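Local coordinates for NADP-dependent alcohol dehydrogenase (Entamoeba histolytica, PDB 2OUI), which catalyses the NADP-dependent interconversion of alcohols and the corresponding aldehydes or ketones, as a zinc-containing tetramer of the medium-chain dehydrogenase family, at residues D222-E225 / Q226-A230; K229-G233 / K234-K238. The protein carries 1 engineered substitution. All blocks are in the same frame, centred on the assembly; numbering follows the deposited sequence.

Contact 1 (D222-E225 / Q226-A230); sequences DIVE and QILKA
Lys229 N gives its hydrogen to Glu225 O over 2.8 Å, and Leu228 N does the same to Val224 O at 2.9 Å; these are the two shortest of four i to i+4 bonds that carry the chain from 222-225 into 226-230. The third runs from Ile227 N to Ile223 O. The fourth bond, from Gln226 N, ends on the carbonyl oxygen of Asp222, the N-cap residue of helix 223-230. The carboxylate of Asp222 closes this first turn: with CG anti to the backbone N (chi1 -174°), the side chain is carried past its own carbonyl carbon over the first turn, where OD1 accepts from Glu225 N at 3.1 Å, using its anti lone pair. A carboxylate here would probably also interact favourably with the positive end of the helix dipole.

On the solvent side, Glu225 and Lys229 are one turn apart. The glutamate chain bends about CB-CG (chi2 -70°), and OE1 stops 4.3 Å from Lys229 NZ, too far for a salt bridge, where the opposite charges may still attract weakly. The aliphatic part of the lysine lies over Glu225 O, with CB 3.4 Å from that oxygen. Elsewhere round the helix, Val224 and Leu228 run side by side in the same direction, CG1 of the valine meeting CD1 of the leucine at 3.9 Å.

Helix 223-230 packs against the Rossmann-type parallel sheet of the coenzyme-binding domain. Ile223 and Ile227 both lie on Ile216 of edge strand 214-216 and on Val197 of strand 194-197, while Ile223 and Val224 also touch Gln251 of helix 248-255.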
ATOM      1  N   ASP A 222       3.945  35.260  -7.553  1.00 23.49           N
ATOM      2  CA  ASP A 222       3.095  34.071  -7.596  1.00 23.85           C
ATOM      3  C   ASP A 222       3.813  32.873  -6.976  1.00 23.90           C
ATOM      4  O   ASP A 222       4.936  32.543  -7.398  1.00 23.43           O
ATOM      5  CB  ASP A 222       2.732  33.757  -9.048  1.00 26.34           C
ATOM      6  CG  ASP A 222       1.742  32.630  -9.149  1.00 33.78           C
ATOM      7  OD1 ASP A 222       2.191  31.473  -9.218  1.00 35.33           O
ATOM      8  OD2 ASP A 222       0.520  32.907  -9.090  1.00 36.48           O
ATOM      9  N   ILE A 223       3.181  32.217  -5.999  1.00 24.03           N
ATOM     10  CA  ILE A 223       3.842  31.128  -5.263  1.00 23.45           C
ATOM     11  C   ILE A 223       4.136  29.890  -6.125  1.00 23.65           C
ATOM     12  O   ILE A 223       5.140  29.204  -5.901  1.00 21.98           O
ATOM     13  CB  ILE A 223       3.111  30.737  -3.949  1.00 25.47           C
ATOM     14  CG1 ILE A 223       1.709  30.185  -4.214  1.00 27.39           C
ATOM     15  CG2 ILE A 223       3.051  31.942  -2.991  1.00 22.42           C
ATOM     16  CD1 ILE A 223       1.654  28.707  -4.306  1.00 25.44           C
ATOM     17  N   VAL A 224       3.275  29.610  -7.102  1.00 22.73           N
ATOM     18  CA  VAL A 224       3.549  28.521  -8.061  1.00 23.09           C
ATOM     19  C   VAL A 224       4.804  28.823  -8.901  1.00 24.74           C
ATOM     20  O   VAL A 224       5.702  27.963  -9.044  1.00 25.50           O
ATOM     21  CB  VAL A 224       2.303  28.204  -8.943  1.00 24.94           C
ATOM     22  CG1 VAL A 224       2.619  27.158 -10.023  1.00 26.99           C
ATOM     23  CG2 VAL A 224       1.117  27.736  -8.070  1.00 22.12           C
ATOM     24  N   GLU A 225       4.867  30.029  -9.460  1.00 23.21           N
ATOM     25  CA  GLU A 225       6.034  30.455 -10.221  1.00 24.94           C
ATOM     26  C   GLU A 225       7.308  30.383  -9.367  1.00 24.02           C
ATOM     27  O   GLU A 225       8.358  29.930  -9.828  1.00 22.15           O
ATOM     28  CB  GLU A 225       5.824  31.857 -10.786  1.00 25.53           C
ATOM     29  CG  GLU A 225       4.675  31.964 -11.794  1.00 36.40           C
ATOM     30  CD  GLU A 225       4.954  31.263 -13.135  1.00 51.43           C
ATOM     31  OE1 GLU A 225       6.073  31.404 -13.689  1.00 55.84           O
ATOM     32  OE2 GLU A 225       4.034  30.582 -13.643  1.00 55.17           O
ATOM     33  N   GLN A 226       7.213  30.798  -8.106  1.00 21.91           N
ATOM     34  CA  GLN A 226       8.367  30.757  -7.213  1.00 22.90           C
ATOM     35  C   GLN A 226       8.907  29.336  -7.009  1.00 23.67           C
ATOM     36  O   GLN A 226      10.126  29.113  -6.999  1.00 25.30           O
ATOM     37  CB  GLN A 226       7.990  31.337  -5.851  1.00 20.91           C
ATOM     38  CG  GLN A 226       7.933  32.854  -5.773  1.00 22.01           C
ATOM     39  CD  GLN A 226       7.836  33.312  -4.322  1.00 30.07           C
ATOM     40  OE1 GLN A 226       6.821  33.879  -3.887  1.00 28.15           O
ATOM     41  NE2 GLN A 226       8.876  33.031  -3.558  1.00 20.74           N
ATOM     42  N   ILE A 227       7.996  28.390  -6.813  1.00 23.55           N
ATOM     43  CA  ILE A 227       8.369  26.994  -6.564  1.00 24.04           C
ATOM     44  C   ILE A 227       8.872  26.330  -7.849  1.00 26.86           C
ATOM     45  O   ILE A 227       9.826  25.543  -7.809  1.00 26.34           O
ATOM     46  CB  ILE A 227       7.211  26.208  -5.904  1.00 23.59           C
ATOM     47  CG1 ILE A 227       7.120  26.634  -4.429  1.00 27.38           C
ATOM     48  CG2 ILE A 227       7.429  24.680  -6.033  1.00 23.64           C
ATOM     49  CD1 ILE A 227       5.791  26.431  -3.803  1.00 28.79           C
ATOM     50  N   LEU A 228       8.250  26.657  -8.979  1.00 26.97           N
ATOM     51  CA  LEU A 228       8.749  26.154 -10.265  1.00 27.31           C
ATOM     52  C   LEU A 228      10.126  26.701 -10.598  1.00 28.48           C
ATOM     53  O   LEU A 228      10.984  25.971 -11.097  1.00 32.80           O
ATOM     54  CB  LEU A 228       7.773  26.461 -11.387  1.00 29.00           C
ATOM     55  CG  LEU A 228       6.453  25.688 -11.340  1.00 30.59           C
ATOM     56  CD1 LEU A 228       5.526  26.189 -12.450  1.00 26.82           C
ATOM     57  CD2 LEU A 228       6.668  24.169 -11.433  1.00 32.96           C
ATOM     58  N   LYS A 229      10.356  27.979 -10.330  1.00 29.14           N
ATOM     59  CA  LYS A 229      11.689  28.542 -10.474  1.00 30.75           C
ATOM     60  C   LYS A 229      12.690  27.855  -9.553  1.00 31.20           C
ATOM     61  O   LYS A 229      13.811  27.559  -9.976  1.00 30.72           O
ATOM     62  CB  LYS A 229      11.692  30.052 -10.235  1.00 28.91           C
ATOM     63  CG  LYS A 229      11.502  30.842 -11.502  1.00 39.77           C
ATOM     64  CD  LYS A 229      10.770  32.150 -11.270  1.00 51.46           C
ATOM     65  CE  LYS A 229      10.134  32.626 -12.579  1.00 57.13           C
ATOM     66  NZ  LYS A 229       9.353  33.890 -12.444  1.00 56.55           N
ATOM     67  N   ALA A 230      12.296  27.611  -8.305  1.00 28.78           N
ATOM     68  CA  ALA A 230      13.202  27.021  -7.321  1.00 30.66           C
ATOM     69  C   ALA A 230      13.556  25.573  -7.655  1.00 30.86           C
ATOM     70  O   ALA A 230      14.564  25.059  -7.170  1.00 35.41           O
ATOM     71  CB  ALA A 230      12.625  27.108  -5.898  1.00 28.90           C
TER

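Contact 2 (K229-G233 / K234-K238); sequences KATDG and KGVDK
Thr231 OG1 is gripped by backbone groups from two directions. It accepts from Gly235 N at 3.1 Å, a rather bent bond of 136°, and is also hydrogen-bonded to Ile227 O, one turn back in the helix, with a weaker bond to Leu228 O. A chi1 of 59° sets the hydroxyl between its own backbone N and carbonyl carbon, where it can reach both the last helical turn and the chain leaving the turn. The methyl CG2 lies 4.3 Å from Val236 CG1.

The helix ends in a Schellman motif with Asp232 at C-prime: Asp232 N bonds back to Lys229 O at 3.2 Å, and outside it Gly233 N reaches Leu228 O, a probable hydrogen bond. Asp232 and Gly233, both at positive phi, form the corners of a type I' turn from Thr231 to Lys234.

Between helix 223-230 and strand 236-241 this is the return link of the beta-alpha-beta crossover that starts at strand 214-216. Past Gly235, again at positive phi, the backbone of Val236 pairs with Met255 and Lys257; the chain turns at Asp237 and enters the parallel sheet at Lys238, bonded to Cys171. Thr231 and Val236 both rest on Phe195 of strand 194-197.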
ATOM      1  N   LYS A 229      10.356  27.979 -10.330  1.00 29.14           N
ATOM      2  CA  LYS A 229      11.689  28.542 -10.474  1.00 30.75           C
ATOM      3  C   LYS A 229      12.690  27.855  -9.553  1.00 31.20           C
ATOM      4  O   LYS A 229      13.811  27.559  -9.976  1.00 30.72           O
ATOM      5  CB  LYS A 229      11.692  30.052 -10.235  1.00 28.91           C
ATOM      6  CG  LYS A 229      11.502  30.842 -11.502  1.00 39.77           C
ATOM      7  CD  LYS A 229      10.770  32.150 -11.270  1.00 51.46           C
ATOM      8  CE  LYS A 229      10.134  32.626 -12.579  1.00 57.13           C
ATOM      9  NZ  LYS A 229       9.353  33.890 -12.444  1.00 56.55           N
ATOM     10  N   ALA A 230      12.296  27.611  -8.305  1.00 28.78           N
ATOM     11  CA  ALA A 230      13.202  27.021  -7.321  1.00 30.66           C
ATOM     12  C   ALA A 230      13.556  25.573  -7.655  1.00 30.86           C
ATOM     13  O   ALA A 230      14.564  25.059  -7.170  1.00 35.41           O
ATOM     14  CB  ALA A 230      12.625  27.108  -5.898  1.00 28.90           C
ATOM     15  N   THR A 231      12.726  24.922  -8.464  1.00 31.56           N
ATOM     16  CA  THR A 231      12.920  23.528  -8.816  1.00 32.61           C
ATOM     17  C   THR A 231      13.250  23.401 -10.327  1.00 34.04           C
ATOM     18  O   THR A 231      13.000  22.365 -10.939  1.00 36.00           O
ATOM     19  CB  THR A 231      11.680  22.683  -8.455  1.00 33.52           C
ATOM     20  OG1 THR A 231      10.529  23.180  -9.145  1.00 29.94           O
ATOM     21  CG2 THR A 231      11.387  22.691  -6.924  1.00 30.25           C
ATOM     22  N   ASP A 232      13.810  24.460 -10.901  1.00 34.96           N
ATOM     23  CA  ASP A 232      14.085  24.554 -12.358  1.00 35.90           C
ATOM     24  C   ASP A 232      13.006  23.891 -13.217  1.00 34.11           C
ATOM     25  O   ASP A 232      13.302  23.055 -14.076  1.00 34.27           O
ATOM     26  CB  ASP A 232      15.471  24.007 -12.722  1.00 37.22           C
ATOM     27  CG  ASP A 232      15.817  24.214 -14.219  1.00 40.19           C
ATOM     28  OD1 ASP A 232      16.236  23.246 -14.870  1.00 45.08           O
ATOM     29  OD2 ASP A 232      15.637  25.331 -14.746  1.00 41.51           O
ATOM     30  N   GLY A 233      11.757  24.266 -12.953  1.00 29.62           N
ATOM     31  CA  GLY A 233      10.614  23.880 -13.758  1.00 28.25           C
ATOM     32  C   GLY A 233      10.078  22.492 -13.505  1.00 30.95           C
ATOM     33  O   GLY A 233       9.058  22.128 -14.083  1.00 32.42           O
ATOM     34  N   LYS A 234      10.732  21.710 -12.648  1.00 29.10           N
ATOM     35  CA  LYS A 234      10.315  20.295 -12.507  1.00 33.42           C
ATOM     36  C   LYS A 234       9.212  20.023 -11.473  1.00 34.10           C
ATOM     37  O   LYS A 234       8.587  18.972 -11.505  1.00 36.76           O
ATOM     38  CB  LYS A 234      11.499  19.334 -12.330  1.00 37.00           C
ATOM     39  CG  LYS A 234      12.438  19.598 -11.164  1.00 47.09           C
ATOM     40  CD  LYS A 234      13.875  19.149 -11.535  1.00 59.41           C
ATOM     41  CE  LYS A 234      14.823  19.095 -10.312  1.00 63.63           C
ATOM     42  NZ  LYS A 234      15.185  20.429  -9.718  1.00 57.26           N
ATOM     43  N   GLY A 235       8.955  20.992 -10.606  1.00 31.23           N
ATOM     44  CA  GLY A 235       7.909  20.868  -9.595  1.00 29.22           C
ATOM     45  C   GLY A 235       8.416  20.107  -8.388  1.00 28.31           C
ATOM     46  O   GLY A 235       9.577  19.689  -8.342  1.00 29.47           O
ATOM     47  N   VAL A 236       7.545  19.923  -7.400  1.00 26.32           N
ATOM     48  CA  VAL A 236       7.895  19.206  -6.177  1.00 23.19           C
ATOM     49  C   VAL A 236       7.339  17.793  -6.233  1.00 23.19           C
ATOM     50  O   VAL A 236       6.478  17.500  -7.068  1.00 23.53           O
ATOM     51  CB  VAL A 236       7.342  19.946  -4.923  1.00 23.17           C
ATOM     52  CG1 VAL A 236       7.914  21.344  -4.830  1.00 23.08           C
ATOM     53  CG2 VAL A 236       5.793  19.997  -4.940  1.00 22.89           C
ATOM     54  N   ASP A 237       7.814  16.910  -5.345  1.00 22.97           N
ATOM     55  CA  ASP A 237       7.383  15.502  -5.347  1.00 22.47           C
ATOM     56  C   ASP A 237       5.995  15.307  -4.762  1.00 23.63           C
ATOM     57  O   ASP A 237       5.199  14.535  -5.310  1.00 22.18           O
ATOM     58  CB  ASP A 237       8.382  14.635  -4.569  1.00 23.93           C
ATOM     59  CG  ASP A 237       9.755  14.624  -5.208  1.00 27.18           C
ATOM     60  OD1 ASP A 237       9.847  14.371  -6.427  1.00 31.01           O
ATOM     61  OD2 ASP A 237      10.753  14.902  -4.519  1.00 30.34           O
ATOM     62  N   LYS A 238       5.734  15.959  -3.621  1.00 21.19           N
ATOM     63  CA  LYS A 238       4.486  15.781  -2.860  1.00 21.31           C
ATOM     64  C   LYS A 238       4.055  17.152  -2.307  1.00 22.29           C
ATOM     65  O   LYS A 238       4.891  18.028  -2.081  1.00 23.36           O
ATOM     66  CB  LYS A 238       4.715  14.833  -1.680  1.00 21.78           C
ATOM     67  CG  LYS A 238       5.325  13.443  -2.045  1.00 22.97           C
ATOM     68  CD  LYS A 238       4.391  12.543  -2.885  1.00 19.74           C
ATOM     69  CE  LYS A 238       5.192  11.475  -3.654  1.00 27.31           C
ATOM     70  NZ  LYS A 238       6.012  10.631  -2.757  1.00 29.39           N
TER

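Overall arrangement
Contacts 1 and 2 are successive pieces of one crossover in the coenzyme-binding domain: 222-230 is the helix with its N-cap, and 229-238 brings the chain back toward the sheet. They share Lys229 and Ala230, and their centres lie about 8 Å apart. Both are part buried and part exposed. In contact 1, regular main-chain bonds and a carboxylate at the helix start dominate, with charged groups on the outer face; contact 2 instead relies on a threonine hydroxyl and a reversal through residues at positive phi. Besides the outer Schellman bond, packing joins the two: Ile227 CG2 meets Val236 CG1 at 3.6 Å and Leu228 CD2 approaches Gly235 CA.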